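Local coordinates for uncharacterized protein (Cytophaga hutchinsonii, PDB 3OMT), which is of unknown function but probably acts as the antitoxin of a toxin-antitoxin pair, with a helix-turn-helix domain of the Xre family that may bind DNA, at residues E51-F54 with D55-E58; L60-D63 with V64-I68. One frame throughout, in Å; residues are numbered along the deposited sequence. Where two conformers were deposited one is given.

Contact 1: E51-F54 with D55-E58; sequences ETLF and DIAE
One face of the Asp55 carboxylate is turned back onto the preceding helical turn: the carbonyl oxygen Glu51 O stands squarely above that face, 3.8 Å from Asp55 CG. A water lies over the same face and donates to both residues, at 2.8 Å to Glu51 O and 2.9 Å to Asp55 OD1. Glu51 O is therefore held by this water and by the backbone N-H of Asp55. CG of Asp55 stands beside its own backbone N (chi1 -74°), which tips the acid toward Glu51 and keeps it on the exposed side of the helix. The other flat group, the Phe54 ring, has Val64 CG1 over one face and makes an edge-to-face pair with Phe10 of the second subunit.

All of this sits on helix 50-60 of the helix-turn-helix domain, where four successive i to i+4 backbone bonds run from Asp55 through Glu58. The bond from Ile56 N to Thr52 O is 2.9 Å long and, at 164° at the hydrogen, the straightest of the four. On the flank facing Trp41 of helix 35-42, Thr52 divides its two branches: OG1 bonds to Ser49 OG, while CG2 reaches forward to Ile56 CD1, 4.0 Å away. Ile56 leans back to meet it, its CG1 lying 3.3 Å from Thr52 O and its side chain slanting across that of Thr52. The same isoleucine methyl touches Leu53 CD2 at 4.4 Å. On the buried side, Ala57 CB rests 3.4 Å from Leu53 O.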
loop_
_atom_site.group_PDB
_atom_site.type_symbol
_atom_site.label_atom_id
_atom_site.label_comp_id
_atom_site.label_asym_id
_atom_site.label_seq_id
_atom_site.Cartn_x
_atom_site.Cartn_y
_atom_site.Cartn_z
ATOM N N GLU A 51 6.493 -2.173 1.169
ATOM C CA GLU A 51 7.533 -3.103 0.665
ATOM C C GLU A 51 7.129 -4.568 0.851
ATOM O O GLU A 51 7.287 -5.375 -0.072
ATOM C CB GLU A 51 8.879 -2.840 1.312
ATOM C CG GLU A 51 9.371 -1.424 1.100
ATOM C CD GLU A 51 9.034 -0.411 2.220
ATOM O OE1 GLU A 51 7.904 -0.421 2.831
ATOM O OE2 GLU A 51 9.925 0.457 2.427
ATOM N N THR A 52 6.504 -4.883 1.991
ATOM C CA THR A 52 6.047 -6.245 2.219
ATOM C C THR A 52 4.942 -6.627 1.229
ATOM O O THR A 52 4.872 -7.767 0.736
ATOM C CB THR A 52 5.603 -6.407 3.676
ATOM O OG1 THR A 52 6.780 -6.177 4.480
ATOM C CG2 THR A 52 5.050 -7.842 3.976
ATOM N N LEU A 53 4.060 -5.674 0.941
ATOM C CA LEU A 53 2.994 -5.943 -0.028
ATOM C C LEU A 53 3.588 -6.367 -1.380
ATOM O O LEU A 53 3.076 -7.260 -2.034
ATOM C CB LEU A 53 2.086 -4.735 -0.220
ATOM C CG LEU A 53 1.012 -4.443 0.824
ATOM C CD1 LEU A 53 0.406 -3.048 0.676
ATOM C CD2 LEU A 53 -0.065 -5.531 0.868
ATOM N N PHE A 54 4.681 -5.732 -1.796
ATOM C CA PHE A 54 5.312 -6.105 -3.069
ATOM C C PHE A 54 5.849 -7.564 -2.985
ATOM O O PHE A 54 5.724 -8.320 -3.944
ATOM C CB PHE A 54 6.429 -5.126 -3.477
ATOM C CG PHE A 54 5.935 -3.881 -4.182
ATOM C CD1 PHE A 54 6.178 -3.684 -5.537
ATOM C CD2 PHE A 54 5.212 -2.935 -3.497
ATOM C CE1 PHE A 54 5.725 -2.568 -6.200
ATOM C CE2 PHE A 54 4.740 -1.827 -4.132
ATOM C CZ PHE A 54 5.006 -1.612 -5.491
ATOM N N ASP A 55 6.424 -7.939 -1.851
ATOM C CA ASP A 55 6.916 -9.312 -1.607
ATOM C C ASP A 55 5.767 -10.332 -1.659
ATOM O O ASP A 55 5.896 -11.367 -2.278
ATOM C CB ASP A 55 7.601 -9.393 -0.253
ATOM C CG ASP A 55 8.969 -8.746 -0.229
ATOM O OD1 ASP A 55 9.556 -8.435 -1.297
ATOM O OD2 ASP A 55 9.465 -8.563 0.906
ATOM N N ILE A 56 4.626 -9.991 -1.044
ATOM C CA ILE A 56 3.427 -10.819 -1.081
ATOM C C ILE A 56 2.958 -10.990 -2.529
ATOM O O ILE A 56 2.623 -12.106 -2.960
ATOM C CB ILE A 56 2.305 -10.256 -0.221
ATOM C CG1 ILE A 56 2.707 -10.178 1.287
ATOM C CG2 ILE A 56 1.024 -11.054 -0.416
ATOM C CD1 ILE A 56 1.812 -9.272 2.148
ATOM N N ALA A 57 2.912 -9.885 -3.277
ATOM C CA ALA A 57 2.401 -9.864 -4.646
ATOM C C ALA A 57 3.302 -10.736 -5.524
ATOM O O ALA A 57 2.842 -11.489 -6.370
ATOM C CB ALA A 57 2.381 -8.458 -5.151
ATOM N N GLU A 58 4.608 -10.641 -5.303
ATOM C CA GLU A 58 5.547 -11.445 -6.061
ATOM C C GLU A 58 5.349 -12.963 -5.764
ATOM O O GLU A 58 5.319 -13.796 -6.699
ATOM C CB GLU A 58 6.971 -10.983 -5.756
ATOM C CG GLU A 58 8.029 -11.852 -6.434
ATOM C CD GLU A 58 9.443 -11.507 -5.946
ATOM O OE1 GLU A 58 9.645 -11.240 -4.729
ATOM O OE2 GLU A 58 10.362 -11.557 -6.773
HETATM O O HOH W 1 9.777 -5.592 -1.436
#

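Contact 2: L60-D63 with V64-I68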
loop_
_atom_site.group_PDB
_atom_site.type_symbol
_atom_site.label_atom_id
_atom_site.label_comp_id
_atom_site.label_asym_id
_atom_site.label_seq_id
_atom_site.Cartn_x
_atom_site.Cartn_y
_atom_site.Cartn_z
ATOM N N LEU A 60 2.639 -14.461 -4.717
ATOM C CA LEU A 60 1.342 -14.865 -5.265
ATOM C C LEU A 60 1.210 -14.722 -6.758
ATOM O O LEU A 60 0.209 -15.193 -7.348
ATOM C CB LEU A 60 0.216 -14.105 -4.591
ATOM C CG LEU A 60 -0.043 -14.537 -3.170
ATOM C CD1 LEU A 60 -0.901 -13.575 -2.419
ATOM C CD2 LEU A 60 -0.643 -15.977 -3.079
ATOM N N ASN A 61 2.156 -14.044 -7.379
ATOM C CA ASN A 61 2.109 -13.763 -8.829
ATOM C C ASN A 61 0.878 -12.950 -9.266
ATOM O O ASN A 61 0.149 -13.314 -10.224
ATOM C CB ASN A 61 2.185 -15.059 -9.658
ATOM C CG ASN A 61 2.499 -14.786 -11.104
ATOM O OD1 ASN A 61 3.133 -13.795 -11.417
ATOM N ND2 ASN A 61 2.048 -15.653 -11.988
ATOM N N VAL A 62 0.636 -11.867 -8.524
ATOM C CA VAL A 62 -0.439 -10.941 -8.802
ATOM C C VAL A 62 0.137 -9.542 -8.784
ATOM O O VAL A 62 1.167 -9.277 -8.162
ATOM C CB VAL A 62 -1.626 -11.033 -7.737
ATOM C CG1 VAL A 62 -2.226 -12.397 -7.763
ATOM C CG2 VAL A 62 -1.170 -10.620 -6.312
ATOM N N ASP A 63 -0.561 -8.629 -9.451
ATOM C CA ASP A 63 -0.238 -7.218 -9.370
ATOM C C ASP A 63 -0.460 -6.809 -7.916
ATOM O O ASP A 63 -1.495 -7.092 -7.336
ATOM C CB ASP A 63 -1.182 -6.454 -10.314
ATOM C CG ASP A 63 -0.928 -4.974 -10.390
ATOM O OD1 ASP A 63 -0.218 -4.408 -9.609
ATOM O OD2 ASP A 63 -1.522 -4.351 -11.307
ATOM N N VAL A 64 0.534 -6.164 -7.338
ATOM C CA VAL A 64 0.472 -5.669 -5.968
ATOM C C VAL A 64 -0.802 -4.839 -5.737
ATOM O O VAL A 64 -1.385 -4.859 -4.639
ATOM C CB VAL A 64 1.763 -4.886 -5.622
ATOM C CG1 VAL A 64 1.884 -3.565 -6.475
ATOM C CG2 VAL A 64 1.826 -4.570 -4.099
ATOM N N ARG A 65 -1.264 -4.145 -6.771
ATOM C CA ARG A 65 -2.465 -3.302 -6.616
ATOM C C ARG A 65 -3.690 -4.124 -6.196
ATOM O O ARG A 65 -4.619 -3.585 -5.517
ATOM C CB ARG A 65 -2.766 -2.567 -7.895
ATOM C CG ARG A 65 -1.786 -1.441 -8.197
ATOM C CD ARG A 65 -2.107 -0.735 -9.474
ATOM N NE ARG A 65 -1.209 0.415 -9.649
ATOM C CZ ARG A 65 -1.297 1.270 -10.680
ATOM N NH1 ARG A 65 -2.178 1.073 -11.675
ATOM N NH2 ARG A 65 -0.494 2.310 -10.717
ATOM N N GLU A 66 -3.738 -5.402 -6.598
ATOM C CA GLU A 66 -4.884 -6.239 -6.269
ATOM C C GLU A 66 -4.954 -6.609 -4.777
ATOM O O GLU A 66 -5.984 -7.069 -4.319
ATOM C CB GLU A 66 -4.870 -7.534 -7.128
ATOM C CG GLU A 66 -5.051 -7.211 -8.587
ATOM C CD GLU A 66 -5.099 -8.439 -9.457
ATOM O OE1 GLU A 66 -5.345 -9.544 -8.919
ATOM O OE2 GLU A 66 -4.910 -8.282 -10.692
ATOM N N LEU A 67 -3.855 -6.420 -4.027
ATOM C CA LEU A 67 -3.842 -6.753 -2.605
ATOM C C LEU A 67 -4.523 -5.685 -1.777
ATOM O O LEU A 67 -4.774 -5.907 -0.617
ATOM C CB LEU A 67 -2.424 -6.921 -2.124
ATOM C CG LEU A 67 -1.614 -8.089 -2.718
ATOM C CD1 LEU A 67 -0.134 -8.085 -2.279
ATOM C CD2 LEU A 67 -2.337 -9.429 -2.472
ATOM N N ILE A 68 -4.774 -4.513 -2.366
ATOM C CA ILE A 68 -5.340 -3.335 -1.680
ATOM C C ILE A 68 -6.783 -3.170 -2.161
ATOM O O ILE A 68 -7.049 -3.353 -3.353
ATOM C CB ILE A 68 -4.486 -2.067 -2.043
ATOM C CG1 ILE A 68 -3.020 -2.339 -1.697
ATOM C CG2 ILE A 68 -5.046 -0.798 -1.355
ATOM C CD1 ILE A 68 -2.883 -2.809 -0.294
HETATM O O HOH W 2 -2.616 -9.658 -11.482
#
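With CG anti to the backbone N (chi1 -177°), Asp63 swings its carboxylate forward, and Arg65 N donates to Asp63 OD1 at 3.0 Å. The N-H points nearly straight at the oxygen (168°) but arrives from above the carboxylate plane. Glu66 works in the reverse direction: CG beside its own N (chi1 -65°) and an extended chain carry the acid back toward Asp63, where one water accepts from Asp63 N and donates to Glu66 OE2 at 2.8 Å. The main chain closes the same turn, Glu66 N bonding to Asp63 O at 2.9 Å.

On the buried side Leu67 CD2 receives two methyls, Val62 CG2 at 4.2 Å, the two side chains crossing at about a right angle, and Leu60 CD1 at 4.4 Å. Val16 of helix 13-20 touches both leucines. Asp63 and Arg65 also reach the second subunit: Asp63 OD2 hydrogen-bonds to its Ser70 OG, and Arg65 NH2 to its Ile68 O. Asn61, with positive phi, is the C-prime residue of a Schellman motif ending helix 50-60; two residues on, the Asp63 carboxylate and Arg65 N form an Asx turn that leads into the single helical turn 64-67.

Contact 1 lies within helix 50-60, and contact 2 follows it as the chain turns back, their centres about 8 Å apart. The Schellman motif joins them: Val62 N probably donates to Ala57 O at 3.1 Å, and Asn61 N pairs with Glu58 O. Beyond it, the short turn 64-67 folds against the helix: Ala57 CB lies 3.5 Å from Val64 CA, and Leu67 CD1 approaches Leu53 O to 3.3 Å. Leu67 also touches Ile56, extending the hydrophobic core between helix 50-60 and helix 13-20. Both contacts border the second subunit, where Leu53 packs on its Leu50 and Val64 on its Val69, so the helix and the chain that follows it both contribute to the interface between the two subunits.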